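Local coordinates for LipS lipolytic enzyme (Unidentified, PDB 4FBL), which is a thermostable lipolytic enzyme of the alpha/beta hydrolase fold that probably hydrolyses the ester bonds of lipid-like substrates, at residues 54-59 against 81-86; 148-153 against 221-226. One frame throughout, in Å; residues are numbered along the deposited sequence.

Overall arrangement
Both contacts join neighbouring parallel strands of one mixed, mainly parallel sheet, and both are buried. Contact 1 pairs strand 52-57 with strand 80-83, and contact 2 pairs strand 147-151 with strand 221-226; their centres lie about 15 Å apart, with strand 121-127 between the two pairs. Each begins as regular strand pairing and changes character at the C-terminal ends of the parallel strands, the side on which spermidine is bound. In contact 1 the chains part around a water and are rejoined by a histidine ring. In contact 2 they stay close, a proline interrupts the bonding, and an asparagine amide takes over from the backbone beside the probable catalytic residues.

Contact 1 (54-59 against 81-86); sequences VLVSHG and VATPRL
Val56 N donates to Ala82 O at 2.7 Å, and together with the bond from Ala82 N to Val54 O it zips strands 54-57 and 81-83 in parallel. This end is tightly packed. Val56 and Thr83 lie side by side and point the same way, Val56 CB meeting Thr83 OG1 at 3.6 Å, while Val56 CG2 slants across Val81 CG1. On the other face Leu55 CD2 touches Pro84 CD at 4.1 Å, and helix 101-118 covers Leu55.

Beyond Pro84 the backbones part, the CA atoms of His58 and Arg85 being 7.7 Å from each other. A water bridges the opening, donating to Val56 O and Pro84 O and accepting from His58 N. Past it the His58 ring spans the separation: chi1 of 68° sets CG between backbone N and carbonyl carbon, and NE2 accepts the Leu86 N-H at 3.0 Å, almost straight (176°) though tilted out of the ring plane. ND1 donates its N-H to Gly59 O, nearly in the ring plane, so bonds at both nitrogens fix the ring's rotation. Leu86 CD1 lies off-centre over the ring, 4.2 Å from its centroid. The looser margin is at Arg85, partly exposed, whose side chain leaves the contact and bonds His89 O through NH1. Gly59 touches the bound spermidine, and the whole closes a beta-alpha-beta unit, strand 52-57, helix 68-76, strand 80-83, of the alpha/beta hydrolase fold.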
loop_
_atom_site.group_PDB
_atom_site.type_symbol
_atom_site.label_atom_id
_atom_site.label_comp_id
_atom_site.label_asym_id
_atom_site.label_seq_id
_atom_site.Cartn_x
_atom_site.Cartn_y
_atom_site.Cartn_z
ATOM N N VAL C 54 -14.963 2.929 -23.535
ATOM C CA VAL C 54 -14.621 1.940 -22.481
ATOM C C VAL C 54 -13.100 1.911 -22.365
ATOM O O VAL C 54 -12.409 1.677 -23.396
ATOM C CB VAL C 54 -15.102 0.482 -22.798
ATOM C CG1 VAL C 54 -14.959 -0.456 -21.557
ATOM C CG2 VAL C 54 -16.571 0.481 -23.303
ATOM N N LEU C 55 -12.599 2.051 -21.124
ATOM C CA LEU C 55 -11.179 1.962 -20.844
ATOM C C LEU C 55 -11.005 0.553 -20.310
ATOM O O LEU C 55 -11.733 0.162 -19.398
ATOM C CB LEU C 55 -10.843 3.016 -19.763
ATOM C CG LEU C 55 -9.365 3.476 -19.737
ATOM C CD1 LEU C 55 -9.221 4.661 -18.752
ATOM C CD2 LEU C 55 -8.410 2.372 -19.266
ATOM N N VAL C 56 -10.081 -0.225 -20.905
ATOM C CA VAL C 56 -9.869 -1.614 -20.536
ATOM C C VAL C 56 -8.468 -1.840 -20.045
ATOM O O VAL C 56 -7.535 -1.638 -20.811
ATOM C CB VAL C 56 -10.123 -2.583 -21.745
ATOM C CG1 VAL C 56 -10.061 -4.029 -21.241
ATOM C CG2 VAL C 56 -11.493 -2.256 -22.400
ATOM N N SER C 57 -8.300 -2.276 -18.781
ATOM C CA SER C 57 -6.937 -2.319 -18.233
ATOM C C SER C 57 -6.475 -3.752 -17.922
ATOM O O SER C 57 -7.158 -4.461 -17.175
ATOM C CB SER C 57 -6.889 -1.524 -16.893
ATOM O OG SER C 57 -5.532 -1.607 -16.432
ATOM N N HIS C 58 -5.346 -4.196 -18.434
ATOM C CA HIS C 58 -4.795 -5.501 -18.003
ATOM C C HIS C 58 -4.068 -5.387 -16.595
ATOM O O HIS C 58 -4.075 -4.320 -15.967
ATOM C CB HIS C 58 -3.822 -6.061 -19.091
ATOM C CG HIS C 58 -2.539 -5.274 -19.245
ATOM N ND1 HIS C 58 -1.502 -5.391 -18.356
ATOM C CD2 HIS C 58 -2.142 -4.338 -20.149
ATOM C CE1 HIS C 58 -0.504 -4.581 -18.721
ATOM N NE2 HIS C 58 -0.885 -3.907 -19.786
ATOM N N GLY C 59 -3.461 -6.489 -16.118
ATOM C CA GLY C 59 -2.876 -6.477 -14.773
ATOM C C GLY C 59 -1.361 -6.672 -14.779
ATOM O O GLY C 59 -0.711 -6.564 -15.833
ATOM N N VAL C 81 -12.882 2.434 -27.682
ATOM C CA VAL C 81 -12.173 1.465 -26.818
ATOM C C VAL C 81 -10.717 1.898 -26.663
ATOM O O VAL C 81 -10.040 2.168 -27.684
ATOM C CB VAL C 81 -12.227 -0.012 -27.302
ATOM C CG1 VAL C 81 -11.549 -0.940 -26.265
ATOM C CG2 VAL C 81 -13.698 -0.535 -27.455
ATOM N N ALA C 82 -10.245 2.031 -25.417
ATOM C CA ALA C 82 -8.777 2.181 -25.132
ATOM C C ALA C 82 -8.377 1.021 -24.228
ATOM O O ALA C 82 -8.873 0.937 -23.071
ATOM C CB ALA C 82 -8.460 3.528 -24.427
ATOM N N THR C 83 -7.449 0.166 -24.726
ATOM C CA THR C 83 -6.917 -0.943 -23.995
ATOM C C THR C 83 -5.411 -0.688 -23.959
ATOM O O THR C 83 -4.703 -1.160 -24.824
ATOM C CB THR C 83 -7.170 -2.281 -24.699
ATOM O OG1 THR C 83 -8.563 -2.316 -24.963
ATOM C CG2 THR C 83 -6.824 -3.478 -23.751
ATOM N N PRO C 84 -4.913 0.061 -22.963
ATOM C CA PRO C 84 -3.484 0.453 -22.979
ATOM C C PRO C 84 -2.526 -0.658 -22.613
ATOM O O PRO C 84 -2.887 -1.564 -21.864
ATOM C CB PRO C 84 -3.386 1.536 -21.851
ATOM C CG PRO C 84 -4.603 1.245 -20.949
ATOM C CD PRO C 84 -5.686 0.738 -21.914
ATOM N N ARG C 85 -1.272 -0.474 -23.021
ATOM C CA ARG C 85 -0.195 -1.369 -22.639
ATOM C C ARG C 85 0.462 -0.634 -21.435
ATOM O O ARG C 85 1.042 0.443 -21.602
ATOM C CB ARG C 85 0.832 -1.545 -23.783
ATOM C CG ARG C 85 1.911 -2.594 -23.414
ATOM C CD ARG C 85 2.948 -2.765 -24.613
ATOM N NE ARG C 85 3.475 -1.462 -25.023
ATOM C CZ ARG C 85 4.441 -0.801 -24.403
ATOM N NH1 ARG C 85 4.987 -1.232 -23.254
ATOM N NH2 ARG C 85 4.840 0.312 -24.939
ATOM N N LEU C 86 0.380 -1.214 -20.233
ATOM C CA LEU C 86 1.017 -0.468 -19.085
ATOM C C LEU C 86 2.530 -0.331 -19.251
ATOM O O LEU C 86 3.171 -1.172 -19.880
ATOM C CB LEU C 86 0.702 -1.115 -17.758
ATOM C CG LEU C 86 -0.797 -1.161 -17.510
ATOM C CD1 LEU C 86 -1.162 -1.923 -16.175
ATOM C CD2 LEU C 86 -1.473 0.261 -17.600
HETATM O O HOH W 1 -4.929 -2.948 -20.868
#

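Contact 2 (148-153 against 221-226); sequences IMPINA and ALIIQS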
loop_
_atom_site.group_PDB
_atom_site.type_symbol
_atom_site.label_atom_id
_atom_site.label_comp_id
_atom_site.label_asym_id
_atom_site.label_seq_id
_atom_site.Cartn_x
_atom_site.Cartn_y
_atom_site.Cartn_z
ATOM N N ILE C 148 -18.486 0.959 -13.723
ATOM C CA ILE C 148 -17.217 0.237 -13.731
ATOM C C ILE C 148 -17.521 -1.287 -13.615
ATOM O O ILE C 148 -18.542 -1.668 -13.031
ATOM C CB ILE C 148 -16.197 0.664 -12.569
ATOM C CG1 ILE C 148 -16.883 0.581 -11.211
ATOM C CG2 ILE C 148 -15.650 2.113 -12.780
ATOM C CD1 ILE C 148 -15.941 0.424 -9.920
ATOM N N MET C 149 -16.585 -2.103 -14.133
ATOM C CA MET C 149 -16.696 -3.560 -14.070
ATOM C C MET C 149 -15.319 -4.135 -13.636
ATOM O O MET C 149 -14.627 -4.676 -14.427
ATOM C CB MET C 149 -17.055 -4.067 -15.473
ATOM C CG MET C 149 -18.368 -3.348 -16.057
ATOM S SD MET C 149 -17.883 -1.894 -17.090
ATOM C CE MET C 149 -17.723 -2.719 -18.636
ATOM N N PRO C 150 -14.936 -3.986 -12.364
ATOM C CA PRO C 150 -13.696 -4.658 -11.952
ATOM C C PRO C 150 -13.835 -6.216 -11.957
ATOM O O PRO C 150 -14.817 -6.808 -11.494
ATOM C CB PRO C 150 -13.449 -4.076 -10.565
ATOM C CG PRO C 150 -14.885 -3.790 -9.999
ATOM C CD PRO C 150 -15.716 -3.454 -11.233
ATOM N N ILE C 151 -12.825 -6.868 -12.496
ATOM C CA ILE C 151 -12.809 -8.306 -12.625
ATOM C C ILE C 151 -11.650 -8.867 -11.787
ATOM O O ILE C 151 -10.484 -8.575 -12.070
ATOM C CB ILE C 151 -12.548 -8.668 -14.102
ATOM C CG1 ILE C 151 -13.646 -8.052 -15.025
ATOM C CG2 ILE C 151 -12.618 -10.186 -14.274
ATOM C CD1 ILE C 151 -13.347 -8.209 -16.567
ATOM N N ASN C 152 -11.983 -9.706 -10.808
ATOM C CA ASN C 152 -10.957 -10.278 -9.909
ATOM C C ASN C 152 -9.926 -9.254 -9.375
ATOM O O ASN C 152 -8.713 -9.480 -9.412
ATOM C CB ASN C 152 -10.241 -11.415 -10.660
ATOM C CG ASN C 152 -11.074 -12.645 -10.738
ATOM O OD1 ASN C 152 -11.945 -12.867 -9.891
ATOM N ND2 ASN C 152 -10.854 -13.462 -11.791
ATOM N N ALA C 153 -10.433 -8.106 -8.919
ATOM C CA ALA C 153 -9.621 -6.935 -8.652
ATOM C C ALA C 153 -8.675 -7.199 -7.463
ATOM O O ALA C 153 -9.124 -7.732 -6.471
ATOM C CB ALA C 153 -10.525 -5.730 -8.333
ATOM N N ALA C 221 -21.786 -0.286 -10.480
ATOM C CA ALA C 221 -20.656 -1.217 -10.478
ATOM C C ALA C 221 -21.177 -2.639 -10.734
ATOM O O ALA C 221 -22.168 -3.013 -10.113
ATOM C CB ALA C 221 -19.847 -1.147 -9.178
ATOM N N LEU C 222 -20.503 -3.358 -11.667
ATOM C CA LEU C 222 -20.627 -4.771 -11.860
ATOM C C LEU C 222 -19.304 -5.391 -11.428
ATOM O O LEU C 222 -18.281 -5.297 -12.137
ATOM C CB LEU C 222 -20.959 -5.100 -13.334
ATOM C CG LEU C 222 -21.072 -6.571 -13.740
ATOM C CD1 LEU C 222 -22.114 -7.397 -12.894
ATOM C CD2 LEU C 222 -21.346 -6.719 -15.252
ATOM N N ILE C 223 -19.326 -6.022 -10.250
ATOM C CA ILE C 223 -18.092 -6.569 -9.665
ATOM C C ILE C 223 -18.086 -8.039 -10.034
ATOM O O ILE C 223 -18.971 -8.791 -9.621
ATOM C CB ILE C 223 -18.091 -6.385 -8.121
ATOM C CG1 ILE C 223 -18.298 -4.911 -7.772
ATOM C CG2 ILE C 223 -16.751 -6.907 -7.491
ATOM C CD1 ILE C 223 -19.292 -4.661 -6.616
ATOM N N ILE C 224 -17.079 -8.434 -10.804
ATOM C CA ILE C 224 -17.013 -9.785 -11.358
ATOM C C ILE C 224 -15.896 -10.518 -10.662
ATOM O O ILE C 224 -14.781 -10.061 -10.708
ATOM C CB ILE C 224 -16.731 -9.718 -12.903
ATOM C CG1 ILE C 224 -17.883 -8.923 -13.535
ATOM C CG2 ILE C 224 -16.564 -11.161 -13.507
ATOM C CD1 ILE C 224 -17.804 -8.765 -15.081
ATOM N N GLN C 225 -16.209 -11.634 -10.027
ATOM C CA GLN C 225 -15.214 -12.348 -9.220
ATOM C C GLN C 225 -15.322 -13.869 -9.451
ATOM O O GLN C 225 -16.405 -14.407 -9.377
ATOM C CB GLN C 225 -15.403 -12.054 -7.703
ATOM C CG GLN C 225 -14.098 -12.075 -6.839
ATOM C CD GLN C 225 -13.157 -10.810 -6.973
ATOM O OE1 GLN C 225 -11.951 -10.955 -6.821
ATOM N NE2 GLN C 225 -13.696 -9.618 -7.353
ATOM N N SER C 226 -14.186 -14.528 -9.672
ATOM C CA SER C 226 -14.124 -15.934 -9.744
ATOM C C SER C 226 -14.273 -16.547 -8.338
ATOM O O SER C 226 -13.636 -16.110 -7.315
ATOM C CB SER C 226 -12.803 -16.381 -10.325
ATOM O OG SER C 226 -12.627 -16.102 -11.706
HETATM O O HOH W 2 -13.386 -7.531 -8.912
#
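Asn152 clasps Ser226 with both ends of its amide. OD1 takes the Ser226 N-H on a lone pair, in the carbonyl plane, at 2.8 Å and 172°, while ND2 points in the amide plane at Ser226 OG, 3.2 Å away. The residue sits in a left-handed backbone conformation, and with CG anti to the carbonyl carbon (chi1 -76°) the amide reaches across to strand 221-226. A second bond runs from ND2 to His259 O, and Ser226 OG is also bonded to Tyr258 O. An alanine here would probably leave Ser226 N without its acceptor, and Ser226 OG and His259 O without this donor, though the bond from Asn152 N to Ile224 O does not depend on the side chain.

Gln225 bends at chi2, which brings OE1 to 3.3 Å from Asn152 CA; its NE2 makes a weak bond to a water that accepts from Ala153 N. The two strands run parallel as neighbours in the mainly parallel central sheet of an alpha/beta hydrolase, and Asn152 also touches Asp229, which with Ser128 and His259 probably forms the catalytic triad.

Further back, Asn152 N bonds Ile224 O and Ile224 N bonds Pro150 O. The side chains of Ile151 and Ile224 lie alongside each other and point the same way, each with CG1 anti to the carbonyl carbon, and Ile151 CG1 rests 4.1 Å from Ile224 CB. Pro150 has no N-H to offer, and buried Leu222 O has no hydrogen-bond partner; Met149 CA approaches it at 3.0 Å and Pro150 CD at 3.3 Å. Met149 CG slants across Leu222 CB before the thioether chain, bent at chi2 and chi3, leads off to helix 267-279. At the far end Leu222 N bonds Ile148 O, and Ile148 CG1 meets Ala221 CB at 4.0 Å.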